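PDB 3QXB: putative Xylose isomerase from Rhodospirillum rubrum, which probably acts as a metal-dependent sugar isomerase, holding iron and manganese ions in the mouth of a TIM barrel. Local coordinates for residues A[233-246]-A[272-286]. Residues are numbered along the deposited sequence; the frame is centred on the assembly and turned at random.
With FE (Fe (III) ion), chain E.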
HETATM    1  N   MSE A 233      20.930 -17.925   9.186  1.00 32.79           N
HETATM    2  CA  MSE A 233      20.907 -19.226   9.863  1.00 33.46           C
HETATM    3  C   MSE A 233      21.866 -19.270  11.069  1.00 34.78           C
HETATM    4  O   MSE A 233      21.518 -19.830  12.112  1.00 32.69           O
HETATM    5  CB  MSE A 233      21.213 -20.368   8.893  1.00 32.99           C
HETATM    6  CG  MSE A 233      20.184 -20.499   7.760  1.00 31.90           C
HETATM    7 SE   MSE A 233      18.347 -20.511   8.335  0.75 29.84          SE
HETATM    8  CE  MSE A 233      17.900 -22.367   7.996  1.00 31.66           C
ATOM      9  N   ASP A 234      23.050 -18.672  10.942  1.00 36.76           N
ATOM     10  CA  ASP A 234      24.000 -18.664  12.065  1.00 38.70           C
ATOM     11  C   ASP A 234      23.409 -18.030  13.328  1.00 37.40           C
ATOM     12  O   ASP A 234      23.569 -18.538  14.420  1.00 36.75           O
ATOM     13  CB  ASP A 234      25.301 -17.948  11.698  1.00 41.22           C
ATOM     14  CG  ASP A 234      26.110 -18.692  10.630  1.00 46.32           C
ATOM     15  OD1 ASP A 234      25.923 -19.924  10.474  1.00 50.53           O
ATOM     16  OD2 ASP A 234      26.910 -18.025   9.923  1.00 51.23           O
ATOM     17  N   LEU A 235      22.688 -16.930  13.181  1.00 36.27           N
ATOM     18  CA  LEU A 235      22.181 -16.222  14.344  1.00 35.36           C
ATOM     19  C   LEU A 235      20.722 -16.601  14.706  1.00 35.19           C
ATOM     20  O   LEU A 235      20.311 -16.464  15.861  1.00 34.91           O
ATOM     21  CB  LEU A 235      22.328 -14.707  14.114  1.00 34.87           C
ATOM     22  CG  LEU A 235      23.750 -14.140  13.990  1.00 35.94           C
ATOM     23  CD1 LEU A 235      23.645 -12.631  14.113  1.00 37.24           C
ATOM     24  CD2 LEU A 235      24.797 -14.741  15.008  1.00 37.91           C
ATOM     25  N   CYS A 236      19.940 -17.061  13.727  1.00 35.27           N
ATOM     26  CA  CYS A 236      18.474 -17.187  13.890  1.00 33.78           C
ATOM     27  C   CYS A 236      17.835 -18.531  13.503  1.00 33.42           C
ATOM     28  O   CYS A 236      16.645 -18.683  13.642  1.00 31.83           O
ATOM     29  CB  CYS A 236      17.782 -16.078  13.104  1.00 32.92           C
ATOM     30  SG  CYS A 236      18.206 -14.392  13.626  1.00 34.24           S
ATOM     31  N   GLN A 237      18.608 -19.501  13.030  1.00 34.79           N
ATOM     32  CA  GLN A 237      18.017 -20.723  12.485  1.00 35.58           C
ATOM     33  C   GLN A 237      16.860 -21.363  13.293  1.00 34.75           C
ATOM     34  O   GLN A 237      15.819 -21.644  12.701  1.00 35.31           O
ATOM     35  CB  GLN A 237      19.064 -21.808  12.208  1.00 36.71           C
ATOM     36  CG  GLN A 237      18.373 -23.074  11.651  1.00 38.32           C
ATOM     37  CD  GLN A 237      19.296 -24.096  11.049  1.00 40.22           C
ATOM     38  OE1 GLN A 237      20.508 -24.002  11.146  1.00 39.29           O
ATOM     39  NE2 GLN A 237      18.708 -25.072  10.397  1.00 40.02           N
ATOM     40  N   PRO A 238      17.040 -21.608  14.613  1.00 33.57           N
ATOM     41  CA  PRO A 238      15.971 -22.257  15.377  1.00 33.16           C
ATOM     42  C   PRO A 238      14.613 -21.545  15.296  1.00 31.69           C
ATOM     43  O   PRO A 238      13.584 -22.175  15.513  1.00 31.86           O
ATOM     44  CB  PRO A 238      16.479 -22.232  16.829  1.00 32.76           C
ATOM     45  CG  PRO A 238      17.894 -21.924  16.761  1.00 34.05           C
ATOM     46  CD  PRO A 238      18.188 -21.265  15.466  1.00 34.32           C
ATOM     47  N   TRP A 239      14.619 -20.245  15.007  1.00 30.57           N
ATOM     48  CA  TRP A 239      13.401 -19.465  14.999  1.00 29.36           C
ATOM     49  C   TRP A 239      12.749 -19.186  13.638  1.00 28.56           C
ATOM     50  O   TRP A 239      11.663 -18.650  13.603  1.00 27.85           O
ATOM     51  CB  TRP A 239      13.641 -18.134  15.694  1.00 29.62           C
ATOM     52  CG  TRP A 239      14.052 -18.237  17.141  1.00 29.83           C
ATOM     53  CD1 TRP A 239      13.327 -18.739  18.197  1.00 30.18           C
ATOM     54  CD2 TRP A 239      15.295 -17.802  17.680  1.00 32.28           C
ATOM     55  NE1 TRP A 239      14.063 -18.648  19.367  1.00 31.88           N
ATOM     56  CE2 TRP A 239      15.271 -18.067  19.075  1.00 33.43           C
ATOM     57  CE3 TRP A 239      16.426 -17.196  17.125  1.00 33.88           C
ATOM     58  CZ2 TRP A 239      16.332 -17.745  19.907  1.00 37.25           C
ATOM     59  CZ3 TRP A 239      17.494 -16.874  17.969  1.00 38.83           C
ATOM     60  CH2 TRP A 239      17.441 -17.159  19.338  1.00 39.78           C
ATOM     61  N   ILE A 240      13.402 -19.521  12.528  1.00 29.02           N
ATOM     62  CA  ILE A 240      12.888 -19.171  11.201  1.00 27.18           C
ATOM     63  C   ILE A 240      11.937 -20.286  10.776  1.00 26.83           C
ATOM     64  O   ILE A 240      12.380 -21.400  10.482  1.00 27.83           O
ATOM     65  CB  ILE A 240      14.036 -18.999  10.188  1.00 27.62           C
ATOM     66  CG1 ILE A 240      14.960 -17.832  10.578  1.00 28.69           C
ATOM     67  CG2 ILE A 240      13.506 -18.785   8.814  1.00 24.02           C
ATOM     68  CD1 ILE A 240      16.341 -17.840   9.815  1.00 30.82           C
ATOM     69  N   ALA A 241      10.635 -20.009  10.796  1.00 25.71           N
ATOM     70  CA  ALA A 241       9.603 -21.044  10.566  1.00 25.02           C
ATOM     71  C   ALA A 241       9.011 -20.992   9.158  1.00 25.23           C
ATOM     72  O   ALA A 241       8.321 -21.919   8.741  1.00 25.39           O
ATOM     73  CB  ALA A 241       8.490 -20.911  11.583  1.00 24.74           C
ATOM     74  N   ALA A 242       9.252 -19.906   8.451  1.00 24.87           N
ATOM     75  CA  ALA A 242       8.774 -19.727   7.067  1.00 25.38           C
ATOM     76  C   ALA A 242       9.565 -18.609   6.362  1.00 24.49           C
ATOM     77  O   ALA A 242      10.244 -17.805   7.012  1.00 23.23           O
ATOM     78  CB  ALA A 242       7.248 -19.454   7.038  1.00 22.79           C
ATOM     79  N   TYR A 243       9.475 -18.573   5.034  1.00 24.81           N
ATOM     80  CA  TYR A 243      10.200 -17.603   4.225  1.00 23.23           C
ATOM     81  C   TYR A 243       9.310 -16.932   3.182  1.00 23.60           C
ATOM     82  O   TYR A 243       8.288 -17.492   2.769  1.00 21.13           O
ATOM     83  CB  TYR A 243      11.319 -18.295   3.478  1.00 25.03           C
ATOM     84  CG  TYR A 243      12.342 -18.994   4.337  1.00 24.72           C
ATOM     85  CD1 TYR A 243      12.100 -20.248   4.836  1.00 25.55           C
ATOM     86  CD2 TYR A 243      13.585 -18.416   4.604  1.00 28.06           C
ATOM     87  CE1 TYR A 243      13.051 -20.897   5.628  1.00 26.79           C
ATOM     88  CE2 TYR A 243      14.529 -19.058   5.392  1.00 26.28           C
ATOM     89  CZ  TYR A 243      14.254 -20.306   5.907  1.00 26.97           C
ATOM     90  OH  TYR A 243      15.176 -21.025   6.684  1.00 27.50           O
ATOM     91  N   HIS A 244       9.727 -15.738   2.744  1.00 23.25           N
ATOM     92  CA  HIS A 244       9.260 -15.179   1.489  1.00 24.06           C
ATOM     93  C   HIS A 244      10.427 -15.291   0.524  1.00 25.70           C
ATOM     94  O   HIS A 244      11.581 -14.975   0.878  1.00 27.75           O
ATOM     95  CB  HIS A 244       8.868 -13.719   1.596  1.00 22.93           C
ATOM     96  CG  HIS A 244       7.599 -13.495   2.340  1.00 22.23           C
ATOM     97  ND1 HIS A 244       7.267 -12.277   2.900  1.00 19.59           N
ATOM     98  CD2 HIS A 244       6.573 -14.335   2.605  1.00 20.75           C
ATOM     99  CE1 HIS A 244       6.100 -12.401   3.515  1.00 23.14           C
ATOM    100  NE2 HIS A 244       5.663 -13.637   3.354  1.00 21.19           N
ATOM    101  N   ILE A 245      10.129 -15.738  -0.680  1.00 25.76           N
ATOM    102  CA  ILE A 245      11.128 -15.794  -1.730  1.00 27.08           C
ATOM    103  C   ILE A 245      10.715 -14.804  -2.828  1.00 27.12           C
ATOM    104  O   ILE A 245       9.547 -14.631  -3.110  1.00 26.05           O
ATOM    105  CB  ILE A 245      11.348 -17.236  -2.260  1.00 27.71           C
ATOM    106  CG1 ILE A 245      10.088 -17.837  -2.881  1.00 26.52           C
ATOM    107  CG2 ILE A 245      11.939 -18.184  -1.140  1.00 26.97           C
ATOM    108  CD1 ILE A 245      10.351 -19.189  -3.599  1.00 26.05           C
ATOM    109  N   GLN A 246      11.717 -14.186  -3.453  1.00 28.13           N
ATOM    110  CA  GLN A 246      11.550 -13.245  -4.558  1.00 27.90           C
ATOM    111  C   GLN A 246      12.880 -13.159  -5.286  1.00 28.59           C
ATOM    112  O   GLN A 246      13.913 -13.599  -4.768  1.00 29.27           O
ATOM    113  CB  GLN A 246      11.207 -11.854  -4.041  1.00 27.23           C
ATOM    114  CG  GLN A 246      12.011 -11.487  -2.768  1.00 28.87           C
ATOM    115  CD  GLN A 246      12.218  -9.993  -2.624  1.00 28.74           C
ATOM    116  OE1 GLN A 246      12.691  -9.326  -3.561  1.00 28.84           O
ATOM    117  NE2 GLN A 246      11.903  -9.459  -1.449  1.00 24.84           N
ATOM    118  N   PHE A 272      20.061 -23.992  -0.693  1.00 38.24           N
ATOM    119  CA  PHE A 272      19.884 -23.548   0.678  1.00 37.28           C
ATOM    120  C   PHE A 272      18.946 -24.492   1.394  1.00 37.26           C
ATOM    121  O   PHE A 272      19.232 -24.942   2.515  1.00 37.42           O
ATOM    122  CB  PHE A 272      19.318 -22.141   0.698  1.00 36.46           C
ATOM    123  CG  PHE A 272      19.090 -21.602   2.064  1.00 33.02           C
ATOM    124  CD1 PHE A 272      20.063 -20.854   2.687  1.00 33.18           C
ATOM    125  CD2 PHE A 272      17.873 -21.796   2.704  1.00 32.65           C
ATOM    126  CE1 PHE A 272      19.864 -20.315   3.960  1.00 34.60           C
ATOM    127  CE2 PHE A 272      17.647 -21.263   3.990  1.00 32.04           C
ATOM    128  CZ  PHE A 272      18.667 -20.530   4.625  1.00 31.71           C
ATOM    129  N   TRP A 273      17.852 -24.827   0.719  1.00 36.26           N
ATOM    130  CA  TRP A 273      16.864 -25.755   1.265  1.00 35.95           C
ATOM    131  C   TRP A 273      17.514 -27.088   1.651  1.00 36.85           C
ATOM    132  O   TRP A 273      17.229 -27.649   2.706  1.00 36.45           O
ATOM    133  CB  TRP A 273      15.733 -25.998   0.253  1.00 35.20           C
ATOM    134  CG  TRP A 273      14.691 -26.931   0.762  1.00 34.81           C
ATOM    135  CD1 TRP A 273      14.682 -28.300   0.663  1.00 34.14           C
ATOM    136  CD2 TRP A 273      13.479 -26.567   1.441  1.00 33.46           C
ATOM    137  NE1 TRP A 273      13.553 -28.804   1.284  1.00 36.30           N
ATOM    138  CE2 TRP A 273      12.796 -27.757   1.754  1.00 35.31           C
ATOM    139  CE3 TRP A 273      12.930 -25.352   1.844  1.00 32.94           C
ATOM    140  CZ2 TRP A 273      11.576 -27.757   2.426  1.00 33.96           C
ATOM    141  CZ3 TRP A 273      11.717 -25.354   2.495  1.00 32.70           C
ATOM    142  CH2 TRP A 273      11.060 -26.547   2.791  1.00 33.02           C
ATOM    143  N   ASP A 274      18.385 -27.595   0.792  1.00 38.35           N
ATOM    144  CA  ASP A 274      19.048 -28.876   1.058  1.00 39.43           C
ATOM    145  C   ASP A 274      20.157 -28.743   2.096  1.00 40.91           C
ATOM    146  O   ASP A 274      20.393 -29.683   2.900  1.00 42.02           O
ATOM    147  CB  ASP A 274      19.661 -29.444  -0.218  1.00 40.78           C
ATOM    148  CG  ASP A 274      18.617 -29.888  -1.235  1.00 40.14           C
ATOM    149  OD1 ASP A 274      17.562 -30.417  -0.834  1.00 40.44           O
ATOM    150  OD2 ASP A 274      18.886 -29.737  -2.441  1.00 38.32           O
ATOM    151  N   LYS A 275      20.870 -27.612   2.062  1.00 40.68           N
ATOM    152  CA  LYS A 275      22.013 -27.392   2.972  1.00 41.96           C
ATOM    153  C   LYS A 275      21.530 -27.431   4.421  1.00 41.34           C
ATOM    154  O   LYS A 275      22.193 -27.973   5.294  1.00 40.42           O
ATOM    155  CB  LYS A 275      22.727 -26.067   2.648  1.00 41.75           C
ATOM    156  CG  LYS A 275      23.956 -25.782   3.515  1.00 43.46           C
ATOM    157  CD  LYS A 275      24.537 -24.379   3.244  1.00 44.09           C
ATOM    158  CE  LYS A 275      25.650 -24.049   4.274  1.00 45.57           C
ATOM    159  NZ  LYS A 275      26.273 -22.722   3.981  1.00 46.36           N
ATOM    160  N   TYR A 276      20.341 -26.879   4.665  1.00 39.81           N
ATOM    161  CA  TYR A 276      19.834 -26.742   6.023  1.00 39.37           C
ATOM    162  C   TYR A 276      18.774 -27.786   6.395  1.00 38.73           C
ATOM    163  O   TYR A 276      18.150 -27.679   7.440  1.00 39.52           O
ATOM    164  CB  TYR A 276      19.350 -25.296   6.237  1.00 38.66           C
ATOM    165  CG  TYR A 276      20.516 -24.339   6.301  1.00 39.37           C
ATOM    166  CD1 TYR A 276      21.315 -24.266   7.453  1.00 43.14           C
ATOM    167  CD2 TYR A 276      20.872 -23.562   5.209  1.00 40.39           C
ATOM    168  CE1 TYR A 276      22.416 -23.419   7.514  1.00 43.57           C
ATOM    169  CE2 TYR A 276      21.972 -22.712   5.260  1.00 42.55           C
ATOM    170  CZ  TYR A 276      22.738 -22.653   6.420  1.00 43.35           C
ATOM    171  OH  TYR A 276      23.799 -21.799   6.495  1.00 44.55           O
ATOM    172  N   ALA A 277      18.581 -28.799   5.550  1.00 38.69           N
ATOM    173  CA  ALA A 277      17.630 -29.874   5.818  1.00 38.14           C
ATOM    174  C   ALA A 277      16.227 -29.335   6.135  1.00 36.31           C
ATOM    175  O   ALA A 277      15.573 -29.810   7.046  1.00 36.26           O
ATOM    176  CB  ALA A 277      18.152 -30.759   6.993  1.00 38.35           C
ATOM    177  N   LEU A 278      15.760 -28.330   5.405  1.00 34.90           N
ATOM    178  CA  LEU A 278      14.469 -27.749   5.737  1.00 33.44           C
ATOM    179  C   LEU A 278      13.391 -28.776   5.383  1.00 33.50           C
ATOM    180  O   LEU A 278      13.630 -29.653   4.547  1.00 33.82           O
ATOM    181  CB  LEU A 278      14.271 -26.440   4.984  1.00 32.46           C
ATOM    182  CG  LEU A 278      15.264 -25.304   5.243  1.00 32.35           C
ATOM    183  CD1 LEU A 278      14.737 -24.018   4.548  1.00 31.35           C
ATOM    184  CD2 LEU A 278      15.468 -25.076   6.721  1.00 31.20           C
ATOM    185  N   THR A 279      12.225 -28.667   6.022  1.00 32.73           N
ATOM    186  CA  THR A 279      11.141 -29.642   5.848  1.00 33.52           C
ATOM    187  C   THR A 279       9.788 -28.987   5.644  1.00 32.90           C
ATOM    188  O   THR A 279       9.167 -29.160   4.595  1.00 32.95           O
ATOM    189  CB  THR A 279      11.017 -30.558   7.061  1.00 34.16           C
ATOM    190  OG1 THR A 279      10.974 -29.763   8.252  1.00 33.86           O
ATOM    191  CG2 THR A 279      12.217 -31.548   7.127  1.00 35.05           C
ATOM    192  N   ASP A 280       9.319 -28.256   6.651  1.00 32.57           N
ATOM    193  CA  ASP A 280       7.989 -27.612   6.572  1.00 31.76           C
ATOM    194  C   ASP A 280       8.046 -26.093   6.529  1.00 30.44           C
ATOM    195  O   ASP A 280       6.980 -25.438   6.529  1.00 28.91           O
ATOM    196  CB  ASP A 280       7.023 -28.118   7.676  1.00 32.18           C
ATOM    197  CG  ASP A 280       7.446 -27.728   9.072  1.00 34.71           C
ATOM    198  OD1 ASP A 280       8.433 -26.987   9.222  1.00 38.28           O
ATOM    199  OD2 ASP A 280       6.782 -28.178  10.038  1.00 40.50           O
ATOM    200  N   GLN A 281       9.254 -25.523   6.408  1.00 29.08           N
ATOM    201  CA  GLN A 281       9.392 -24.055   6.436  1.00 28.38           C
ATOM    202  C   GLN A 281       9.195 -23.445   5.057  1.00 27.39           C
ATOM    203  O   GLN A 281      10.148 -23.095   4.368  1.00 27.16           O
ATOM    204  CB  GLN A 281      10.734 -23.657   7.033  1.00 29.02           C
ATOM    205  CG  GLN A 281      10.944 -24.220   8.403  1.00 28.66           C
ATOM    206  CD  GLN A 281      11.662 -25.560   8.376  1.00 28.51           C
ATOM    207  OE1 GLN A 281      11.609 -26.290   7.381  1.00 26.23           O
ATOM    208  NE2 GLN A 281      12.340 -25.879   9.466  1.00 27.75           N
ATOM    209  N   THR A 282       7.921 -23.276   4.699  1.00 27.08           N
ATOM    210  CA  THR A 282       7.489 -22.957   3.325  1.00 26.05           C
ATOM    211  C   THR A 282       8.202 -21.734   2.742  1.00 25.70           C
ATOM    212  O   THR A 282       8.360 -20.704   3.392  1.00 25.33           O
ATOM    213  CB  THR A 282       5.949 -22.758   3.282  1.00 25.14           C
ATOM    214  OG1 THR A 282       5.338 -23.814   4.032  1.00 24.15           O
ATOM    215  CG2 THR A 282       5.389 -22.769   1.822  1.00 24.13           C
ATOM    216  N   PHE A 283       8.671 -21.892   1.516  1.00 26.38           N
ATOM    217  CA  PHE A 283       9.205 -20.808   0.726  1.00 25.78           C
ATOM    218  C   PHE A 283       7.997 -20.251  -0.057  1.00 25.45           C
ATOM    219  O   PHE A 283       7.626 -20.779  -1.137  1.00 26.15           O
ATOM    220  CB  PHE A 283      10.231 -21.334  -0.266  1.00 26.14           C
ATOM    221  CG  PHE A 283      11.628 -21.568   0.267  1.00 27.64           C
ATOM    222  CD1 PHE A 283      11.956 -21.582   1.624  1.00 30.11           C
ATOM    223  CD2 PHE A 283      12.642 -21.845  -0.639  1.00 28.70           C
ATOM    224  CE1 PHE A 283      13.258 -21.849   2.050  1.00 28.64           C
ATOM    225  CE2 PHE A 283      13.942 -22.094  -0.226  1.00 27.80           C
ATOM    226  CZ  PHE A 283      14.269 -22.099   1.108  1.00 27.40           C
ATOM    227  N   PHE A 284       7.365 -19.207   0.488  1.00 24.35           N
ATOM    228  CA  PHE A 284       6.272 -18.523  -0.175  1.00 23.82           C
ATOM    229  C   PHE A 284       6.791 -17.469  -1.164  1.00 23.19           C
ATOM    230  O   PHE A 284       7.461 -16.514  -0.759  1.00 23.36           O
ATOM    231  CB  PHE A 284       5.380 -17.786   0.841  1.00 22.79           C
ATOM    232  CG  PHE A 284       4.654 -18.677   1.821  1.00 21.17           C
ATOM    233  CD1 PHE A 284       3.552 -19.414   1.446  1.00 21.47           C
ATOM    234  CD2 PHE A 284       5.057 -18.750   3.131  1.00 22.64           C
ATOM    235  CE1 PHE A 284       2.867 -20.197   2.387  1.00 22.12           C
ATOM    236  CE2 PHE A 284       4.358 -19.516   4.063  1.00 21.38           C
ATOM    237  CZ  PHE A 284       3.278 -20.220   3.684  1.00 23.20           C
ATOM    238  N   ALA A 285       6.441 -17.623  -2.435  1.00 21.97           N
ATOM    239  CA  ALA A 285       6.767 -16.635  -3.436  1.00 22.38           C
ATOM    240  C   ALA A 285       5.941 -15.415  -3.130  1.00 21.72           C
ATOM    241  O   ALA A 285       4.725 -15.533  -3.036  1.00 21.32           O
ATOM    242  CB  ALA A 285       6.434 -17.118  -4.835  1.00 22.04           C
ATOM    243  N   GLU A 286       6.624 -14.282  -2.990  1.00 22.10           N
ATOM    244  CA  GLU A 286       6.014 -12.992  -2.732  1.00 22.60           C
ATOM    245  C   GLU A 286       6.468 -12.014  -3.806  1.00 22.98           C
ATOM    246  O   GLU A 286       7.482 -11.308  -3.660  1.00 23.35           O
ATOM    247  CB  GLU A 286       6.334 -12.455  -1.335  1.00 22.42           C
ATOM    248  CG  GLU A 286       5.484 -11.233  -1.011  1.00 25.07           C
ATOM    249  CD  GLU A 286       5.898 -10.490   0.247  1.00 29.02           C
ATOM    250  OE1 GLU A 286       7.054 -10.542   0.645  1.00 27.53           O
ATOM    251  OE2 GLU A 286       5.027  -9.826   0.832  1.00 31.62           O
TER
HETATM  252 FE    FE E 301       8.009 -10.197   2.486  0.66 26.72          FE
HETATM  253  O   HOH W   1      12.150 -24.174  11.867  1.00 39.14           O
HETATM  254  O   HOH W   2       7.931  -7.937   1.963  1.00 23.03           O
HETATM  255  O   HOH W   3       6.004  -9.527   3.336  1.00 28.78           O
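H244 and E286 meet at the iron(III) ion: H244 ND1 binds it at 2.2 Å and E286 OE1 at 2.1 Å, while two waters, E178 and D213 supply the remaining ligands. The carboxylate of E286 lies over one face of the imidazole, the two planes 55° apart, and its side chain reaches the metal almost fully stretched, CG anti to the backbone N (chi1 -170°). On the far side of the imidazole, NE2 is hydrogen-bonded to Q53 OE1, a second-shell contact that helps fix the ring's rotation. A manganese ion is also modelled at this site.

Parallel pairing in which H244 lies opposite F284 sets E286 two residues further along, and its longer side chain reaches back to the metal. Y243 N donates to T282 O and F284 N to Y243 O; then I245 N donates to F284 O (2.8 Å) and E286 N to I245 O (2.9 Å), the last bond holding the backbone of the metal ligand E286 itself. Behind the sheet, turned from the iron, Y243, I245 and F283 pack together. The edge of F283 meets the face of Y243 in a T-shaped pair, centroids 4.9 Å apart, and I245 CG2 rests 3.7 Å from F283 CG.

Farther out, Y243 OH sits at the edge of the F272 ring and also touches L278 CD1. M233, a selenomethionine bent at chi2, lays CG over the centre of the Y276 ring, 3.6 Å from the centroid, a CH-pi contact. At the strand entrance, one water joins I240 O to Q281 NE2.

Helix 266-275 ends in a Schellman motif at A277 and turns back into strand 283-285, completing the beta-alpha-beta crossover from strand 240-245; that strand pairs along its other edge with strand 208-213, and helix 229-236 lies beside helix 266-275 in the outer ring, M229 and M233 meeting F272 and M233 also Y276.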